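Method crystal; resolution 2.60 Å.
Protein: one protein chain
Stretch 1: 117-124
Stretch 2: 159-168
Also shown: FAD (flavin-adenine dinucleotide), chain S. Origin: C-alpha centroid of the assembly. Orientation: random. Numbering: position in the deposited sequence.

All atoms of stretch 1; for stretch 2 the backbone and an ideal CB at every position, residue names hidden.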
ATOM      1  N   HIS D 117      26.194  -7.123  35.319  1.00 36.93           N
ATOM      2  CA  HIS D 117      25.006  -6.293  35.533  1.00 34.63           C
ATOM      3  C   HIS D 117      24.241  -5.981  34.257  1.00 31.69           C
ATOM      4  O   HIS D 117      24.827  -5.787  33.197  1.00 33.33           O
ATOM      5  CB  HIS D 117      25.393  -4.965  36.154  1.00 36.56           C
ATOM      6  CG  HIS D 117      25.512  -4.998  37.642  1.00 34.15           C
ATOM      7  ND1 HIS D 117      25.695  -3.854  38.384  1.00 36.69           N
ATOM      8  CD2 HIS D 117      25.444  -6.017  38.525  1.00 33.59           C
ATOM      9  CE1 HIS D 117      25.767  -4.171  39.666  1.00 37.75           C
ATOM     10  NE2 HIS D 117      25.608  -5.477  39.778  1.00 38.85           N
ATOM     11  N   LEU D 118      22.926  -5.923  34.399  1.00 29.28           N
ATOM     12  CA  LEU D 118      21.997  -5.675  33.296  1.00 32.60           C
ATOM     13  C   LEU D 118      21.272  -4.326  33.443  1.00 40.17           C
ATOM     14  O   LEU D 118      20.823  -3.944  34.539  1.00 40.08           O
ATOM     15  CB  LEU D 118      20.939  -6.782  33.218  1.00 34.23           C
ATOM     16  CG  LEU D 118      19.962  -6.668  32.032  1.00 33.66           C
ATOM     17  CD1 LEU D 118      20.624  -7.145  30.752  1.00 34.46           C
ATOM     18  CD2 LEU D 118      18.659  -7.424  32.290  1.00 33.33           C
ATOM     19  N   GLY D 119      21.061  -3.680  32.299  1.00 39.05           N
ATOM     20  CA  GLY D 119      20.651  -2.287  32.216  1.00 34.72           C
ATOM     21  C   GLY D 119      19.218  -2.114  31.739  1.00 32.76           C
ATOM     22  O   GLY D 119      18.709  -2.895  30.939  1.00 26.04           O
ATOM     23  N   ALA D 120      18.599  -1.027  32.187  1.00 32.90           N
ATOM     24  CA  ALA D 120      17.220  -0.728  31.857  1.00 35.42           C
ATOM     25  C   ALA D 120      17.099   0.792  31.705  1.00 37.41           C
ATOM     26  O   ALA D 120      18.000   1.511  32.108  1.00 35.20           O
ATOM     27  CB  ALA D 120      16.313  -1.187  32.969  1.00 37.99           C
ATOM     28  N   PHE D 121      15.939   1.256  31.231  1.00 40.43           N
ATOM     29  CA  PHE D 121      15.740   2.680  30.777  1.00 37.88           C
ATOM     30  C   PHE D 121      14.632   3.571  31.304  1.00 38.69           C
ATOM     31  O   PHE D 121      14.673   4.793  31.131  1.00 54.57           O
ATOM     32  CB  PHE D 121      15.835   2.721  29.246  1.00 41.64           C
ATOM     33  CG  PHE D 121      15.607   4.072  28.641  1.00 38.58           C
ATOM     34  CD1 PHE D 121      16.540   5.087  28.809  1.00 35.62           C
ATOM     35  CD2 PHE D 121      14.478   4.311  27.860  1.00 38.59           C
ATOM     36  CE1 PHE D 121      16.368   6.310  28.188  1.00 36.12           C
ATOM     37  CE2 PHE D 121      14.286   5.547  27.257  1.00 39.22           C
ATOM     38  CZ  PHE D 121      15.237   6.547  27.418  1.00 37.45           C
ATOM     39  N   ALA D 122      13.681   3.025  32.004  1.00 32.16           N
ATOM     40  CA  ALA D 122      12.800   3.905  32.772  1.00 29.79           C
ATOM     41  C   ALA D 122      12.504   5.389  32.368  1.00 29.85           C
ATOM     42  O   ALA D 122      12.733   6.337  33.153  1.00 32.89           O
ATOM     43  CB  ALA D 122      13.010   3.834  34.287  1.00 28.58           C
ATOM     44  N   LEU D 123      11.788   5.553  31.260  1.00 27.23           N
ATOM     45  CA  LEU D 123      11.200   6.861  30.852  1.00 23.25           C
ATOM     46  C   LEU D 123       9.674   6.890  30.857  1.00 22.14           C
ATOM     47  O   LEU D 123       9.046   7.746  31.510  1.00 30.49           O
ATOM     48  CB  LEU D 123      11.700   7.204  29.463  1.00 22.63           C
ATOM     49  CG  LEU D 123      11.183   8.455  28.779  1.00 20.40           C
ATOM     50  CD1 LEU D 123      11.474   9.720  29.572  1.00 19.72           C
ATOM     51  CD2 LEU D 123      11.792   8.512  27.386  1.00 20.07           C
ATOM     52  N   THR D 124       9.082   5.923  30.176  1.00 18.83           N
ATOM     53  CA  THR D 124       7.630   5.890  29.924  1.00 17.87           C
ATOM     54  C   THR D 124       6.759   5.723  31.189  1.00 19.26           C
ATOM     55  O   THR D 124       7.125   4.981  32.129  1.00 20.13           O
ATOM     56  CB  THR D 124       7.280   4.752  28.918  1.00 15.69           C
ATOM     57  OG1 THR D 124       8.083   4.928  27.747  1.00 13.54           O
ATOM     58  CG2 THR D 124       5.808   4.761  28.513  1.00 14.26           C
ATOM     59  N   UNK D 159      12.991  -6.250  36.162  1.00 50.04           N
ATOM     60  CA  UNK D 159      13.116  -7.311  37.172  1.00 44.38           C
ATOM     61  C   UNK D 159      14.376  -8.137  36.981  1.00 38.64           C
ATOM     62  O   UNK D 159      14.815  -8.848  37.894  1.00 36.90           O
ATOM     63  CB  UNK D 159      11.893  -8.229  37.130  1.00 44.38           C
ATOM     64  N   UNK D 160      14.902  -8.117  35.761  1.00 31.87           N
ATOM     65  CA  UNK D 160      16.199  -8.718  35.452  1.00 29.57           C
ATOM     66  C   UNK D 160      17.253  -7.669  35.702  1.00 26.13           C
ATOM     67  O   UNK D 160      18.404  -7.975  35.993  1.00 26.95           O
ATOM     68  CB  UNK D 160      16.263  -9.235  34.014  1.00 29.57           C
ATOM     69  N   UNK D 161      16.864  -6.420  35.521  1.00 24.60           N
ATOM     70  CA  UNK D 161      17.821  -5.338  35.488  1.00 25.50           C
ATOM     71  C   UNK D 161      18.323  -4.946  36.885  1.00 29.10           C
ATOM     72  O   UNK D 161      17.565  -4.952  37.861  1.00 22.74           O
ATOM     73  CB  UNK D 161      17.193  -4.124  34.799  1.00 25.50           C
ATOM     74  N   UNK D 162      19.618  -4.603  36.925  1.00 32.93           N
ATOM     75  CA  UNK D 162      20.340  -4.168  38.130  1.00 34.01           C
ATOM     76  C   UNK D 162      20.434  -2.639  38.222  1.00 37.06           C
ATOM     77  O   UNK D 162      20.414  -2.057  39.318  1.00 37.93           O
ATOM     78  CB  UNK D 162      21.745  -4.773  38.145  1.00 34.01           C
ATOM     79  N   UNK D 163      20.599  -2.015  37.060  1.00 35.88           N
ATOM     80  CA  UNK D 163      20.655  -0.565  36.924  1.00 35.11           C
ATOM     81  C   UNK D 163      19.471  -0.100  36.077  1.00 31.55           C
ATOM     82  O   UNK D 163      19.223  -0.653  35.000  1.00 28.06           O
ATOM     83  CB  UNK D 163      21.981  -0.123  36.301  1.00 35.11           C
ATOM     84  N   UNK D 164      18.775   0.938  36.548  1.00 27.48           N
ATOM     85  CA  UNK D 164      17.707   1.600  35.770  1.00 26.90           C
ATOM     86  C   UNK D 164      17.992   3.097  35.579  1.00 25.26           C
ATOM     87  O   UNK D 164      17.884   3.886  36.515  1.00 19.28           O
ATOM     88  CB  UNK D 164      16.356   1.417  36.465  1.00 26.90           C
ATOM     89  N   UNK D 165      18.315   3.477  34.340  1.00 25.76           N
ATOM     90  CA  UNK D 165      18.453   4.892  33.965  1.00 24.69           C
ATOM     91  C   UNK D 165      17.065   5.519  33.957  1.00 25.27           C
ATOM     92  O   UNK D 165      16.225   5.203  33.107  1.00 20.44           O
ATOM     93  CB  UNK D 165      19.131   5.048  32.602  1.00 24.69           C
ATOM     94  N   UNK D 166      16.822   6.359  34.963  1.00 28.18           N
ATOM     95  CA  UNK D 166      15.467   6.765  35.325  1.00 28.43           C
ATOM     96  C   UNK D 166      15.330   8.254  35.225  1.00 27.71           C
ATOM     97  O   UNK D 166      16.173   9.007  35.730  1.00 28.54           O
ATOM     98  CB  UNK D 166      15.107   6.296  36.736  1.00 28.43           C
ATOM     99  N   UNK D 167      14.192   8.661  34.680  1.00 27.92           N
ATOM    100  CA  UNK D 167      13.911  10.069  34.425  1.00 30.06           C
ATOM    101  C   UNK D 167      12.777  10.560  35.312  1.00 27.71           C
ATOM    102  O   UNK D 167      11.725   9.925  35.397  1.00 28.26           O
ATOM    103  CB  UNK D 167      13.564  10.289  32.951  1.00 30.06           C
ATOM    104  N   UNK D 168      12.990  11.719  35.923  1.00 25.47           N
ATOM    105  CA  UNK D 168      12.087  12.223  36.966  1.00 25.99           C
ATOM    106  C   UNK D 168      12.157  13.749  37.089  1.00 24.85           C
ATOM    107  O   UNK D 168      13.232  14.323  36.994  1.00 27.68           O
ATOM    108  CB  UNK D 168      12.427  11.579  38.312  1.00 25.99           C
TER
HETATM  109  PA  FAD S 402       0.711   6.794  22.983  1.00 23.70           P
HETATM  110  O1A FAD S 402       2.082   7.434  22.842  1.00 21.20           O
HETATM  111  O2A FAD S 402      -0.403   7.384  23.785  1.00 24.11           O
HETATM  112  O5B FAD S 402       0.179   6.679  21.468  1.00 23.76           O
HETATM  113  C5B FAD S 402      -0.997   5.994  21.061  1.00 22.85           C
HETATM  114  C4B FAD S 402      -1.022   6.088  19.537  1.00 20.47           C
HETATM  115  O4B FAD S 402      -1.268   7.440  19.231  1.00 19.65           O
HETATM  116  C3B FAD S 402       0.306   5.711  18.900  1.00 19.26           C
HETATM  117  O3B FAD S 402       0.113   5.093  17.621  1.00 18.05           O
HETATM  118  C2B FAD S 402       1.003   7.023  18.682  1.00 18.83           C
HETATM  119  O2B FAD S 402       1.688   7.024  17.441  1.00 16.52           O
HETATM  120  C1B FAD S 402      -0.146   7.973  18.562  1.00 19.49           C
HETATM  121  N9A FAD S 402       0.088   9.334  19.020  1.00 20.07           N
HETATM  122  C8A FAD S 402      -0.053   9.849  20.263  1.00 21.10           C
HETATM  123  N7A FAD S 402       0.173  11.199  20.232  1.00 21.71           N
HETATM  124  C5A FAD S 402       0.471  11.532  18.949  1.00 21.00           C
HETATM  125  C6A FAD S 402       0.789  12.737  18.178  1.00 21.76           C
HETATM  126  N6A FAD S 402       0.889  13.941  18.761  1.00 24.15           N
HETATM  127  N1A FAD S 402       0.965  12.617  16.844  1.00 22.26           N
HETATM  128  C2A FAD S 402       0.869  11.461  16.170  1.00 19.46           C
HETATM  129  N3A FAD S 402       0.586  10.324  16.812  1.00 19.74           N
HETATM  130  C4A FAD S 402       0.374  10.299  18.153  1.00 20.60           C
HETATM  131  N1  FAD S 402       9.351   2.670  27.600  1.00 23.31           N
HETATM  132  C2  FAD S 402      10.523   2.992  28.200  1.00 24.04           C
HETATM  133  O2  FAD S 402      10.601   4.100  28.747  1.00 21.94           O
HETATM  134  N3  FAD S 402      11.602   2.181  28.224  1.00 26.15           N
HETATM  135  C4  FAD S 402      11.584   0.970  27.653  1.00 26.86           C
HETATM  136  O4  FAD S 402      12.587   0.214  27.682  1.00 29.24           O
HETATM  137  C4X FAD S 402      10.333   0.541  26.997  1.00 26.08           C
HETATM  138  N5  FAD S 402      10.245  -0.669  26.405  1.00 28.69           N
HETATM  139  C5X FAD S 402       9.091  -1.069  25.824  1.00 25.87           C
HETATM  140  C6  FAD S 402       9.041  -2.341  25.315  1.00 26.07           C
HETATM  141  C7  FAD S 402       7.920  -2.807  24.677  1.00 25.20           C
HETATM  142  C7M FAD S 402       8.032  -4.178  24.058  1.00 24.31           C
HETATM  143  C8  FAD S 402       6.721  -1.930  24.600  1.00 24.49           C
HETATM  144  C8M FAD S 402       5.441  -2.350  23.926  1.00 26.11           C
HETATM  145  C9  FAD S 402       6.758  -0.671  25.146  1.00 23.59           C
HETATM  146  C9A FAD S 402       7.898  -0.186  25.772  1.00 23.53           C
HETATM  147  N10 FAD S 402       7.954   1.098  26.404  1.00 21.40           N
HETATM  148  C10 FAD S 402       9.180   1.484  26.999  1.00 23.54           C
HETATM  149  C1' FAD S 402       6.833   2.048  26.331  1.00 17.21           C
HETATM  150  C2' FAD S 402       6.793   2.656  24.909  1.00 15.39           C
HETATM  151  O2' FAD S 402       7.932   3.470  24.577  1.00 14.28           O
HETATM  152  C3' FAD S 402       5.498   3.427  24.693  1.00 14.32           C
HETATM  153  O3' FAD S 402       4.459   2.480  24.448  1.00 11.87           O
HETATM  154  C4' FAD S 402       5.629   4.430  23.557  1.00 14.90           C
HETATM  155  O4' FAD S 402       6.542   5.470  23.950  1.00 14.83           O
HETATM  156  C5' FAD S 402       4.267   5.028  23.123  1.00 17.01           C
HETATM  157  O5' FAD S 402       3.450   5.578  24.158  1.00 17.39           O
HETATM  158  P   FAD S 402       2.015   4.944  24.610  1.00 20.48           P
HETATM  159  O1P FAD S 402       1.380   5.767  25.717  1.00 20.76           O
HETATM  160  O2P FAD S 402       2.191   3.467  24.840  1.00 20.30           O
HETATM  161  O3P FAD S 402       0.933   5.259  23.451  1.00 22.48           O

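Position 159 has a phi of 98°, a value that by itself favours glycine, and an ideal CB there would find nothing of the first stretch within reach. The residue is Gly159.

At position 160 the CB points sideways and already lies 3.5 Å from Leu118 CD2, so a small side chain suits the site best. It is Ala160, whose CB packs at 3.4 Å against Leu118 CD2.

Position 161 is also hemmed in, its ideal CB standing 3.6 Å from both Ala120 CB and Leu118 O. A small apolar residue fits easily, and Ala161 sets its CB 3.6 Å from Ala120 CB.

Position 162 points toward the first stretch, between the His117 ring and the backbone NH of Leu118. That NH calls for an acceptor on a short side chain, so Asp or Asn would serve, perhaps Ser. Asp162 (chi1 m) accepts a hydrogen bond from Leu118 N to OD2 (2.9 Å), while its CB sits over the face of the His117 ring, 3.9 Å from the centroid. Its own N donates to Leu118 O (2.8 Å), an acceptor shared with the N of 163 (3.2 Å).

Position 163 pairs in parallel with Gly119, which offers no side chain on that face of the sheet; with extended backbone angles, a beta-branched or other apolar residue is plausible. It is Ile163, whose O receives a weak bond from Ala120 N (2.9 Å).

Position 164 shares its face with Ala120, whose small methyl leaves space for a large group, aliphatic or aromatic. Tyr164 brings CD2 to 3.4 Å from Ala120 CB, and its OH accepts a hydrogen bond from Gly159 N (3.0 Å), tying the strand to the preceding loop.

Position 165 points sideways, with its ideal CB 3.7 Å from Ala120 O; several aliphatic residues would do. The end of Ile165 leads away, and the firm link is Ile165 N to Ala120 O (3.0 Å).

At position 166 the CB, again sideways, lies 4.1 Å from Ala122 CB, which is compatible with Val, Thr or Ser. Thr166 turns its OG1 back to donate to Tyr164 O (2.7 Å).

Position 167 points toward Leu123 and the Phe121 ring, an apolar setting for Leu, Met or an aromatic. Phe167 meets Phe121 obliquely, with planes at 71° and CE2 only 3.2 Å from Phe121 CE1; its CD2 lies 4.0 Å from Leu123 CB, and its N donates to Ala122 O (3.1 Å).

Position 168 is beyond reach, so the first stretch sets no preference; it is Ala168.

Stretch 2, residues 159-168: GAADIYITFA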
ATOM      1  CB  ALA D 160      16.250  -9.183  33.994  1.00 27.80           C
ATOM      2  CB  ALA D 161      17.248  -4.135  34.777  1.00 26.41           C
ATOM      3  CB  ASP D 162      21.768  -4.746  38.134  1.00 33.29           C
ATOM      4  CG  ASP D 162      21.795  -6.257  38.070  1.00 34.30           C
ATOM      5  OD1 ASP D 162      21.571  -6.902  39.121  1.00 37.29           O
ATOM      6  OD2 ASP D 162      22.024  -6.803  36.966  1.00 34.13           O
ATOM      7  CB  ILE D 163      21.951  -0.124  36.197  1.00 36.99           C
ATOM      8  CG1 ILE D 163      23.193  -0.412  37.044  1.00 39.93           C
ATOM      9  CG2 ILE D 163      21.847   1.315  35.699  1.00 38.00           C
ATOM     10  CD1 ILE D 163      23.429   0.474  38.247  1.00 40.09           C
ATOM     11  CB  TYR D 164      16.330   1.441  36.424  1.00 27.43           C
ATOM     12  CG  TYR D 164      15.842   0.028  36.619  1.00 28.73           C
ATOM     13  CD1 TYR D 164      16.399  -0.780  37.599  1.00 33.11           C
ATOM     14  CD2 TYR D 164      14.755  -0.474  35.906  1.00 30.28           C
ATOM     15  CE1 TYR D 164      15.945  -2.079  37.820  1.00 32.25           C
ATOM     16  CE2 TYR D 164      14.286  -1.770  36.129  1.00 31.81           C
ATOM     17  CZ  TYR D 164      14.888  -2.561  37.091  1.00 31.96           C
ATOM     18  OH  TYR D 164      14.469  -3.850  37.316  1.00 36.27           O
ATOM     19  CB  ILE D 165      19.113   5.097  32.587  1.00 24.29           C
ATOM     20  CG1 ILE D 165      20.458   4.385  32.499  1.00 26.77           C
ATOM     21  CG2 ILE D 165      19.263   6.574  32.294  1.00 23.26           C
ATOM     22  CD1 ILE D 165      21.363   4.500  33.718  1.00 26.98           C
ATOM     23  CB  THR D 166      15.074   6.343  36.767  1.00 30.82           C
ATOM     24  OG1 THR D 166      15.406   4.971  36.981  1.00 34.18           O
ATOM     25  CG2 THR D 166      13.560   6.506  36.994  1.00 31.37           C
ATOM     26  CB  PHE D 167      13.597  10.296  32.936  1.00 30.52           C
ATOM     27  CG  PHE D 167      14.719   9.890  32.033  1.00 31.98           C
ATOM     28  CD1 PHE D 167      15.726  10.774  31.708  1.00 31.75           C
ATOM     29  CD2 PHE D 167      14.803   8.583  31.577  1.00 34.50           C
ATOM     30  CE1 PHE D 167      16.777  10.377  30.905  1.00 34.32           C
ATOM     31  CE2 PHE D 167      15.859   8.173  30.793  1.00 34.49           C
ATOM     32  CZ  PHE D 167      16.847   9.071  30.446  1.00 34.17           C
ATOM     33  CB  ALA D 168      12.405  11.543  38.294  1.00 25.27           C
TER
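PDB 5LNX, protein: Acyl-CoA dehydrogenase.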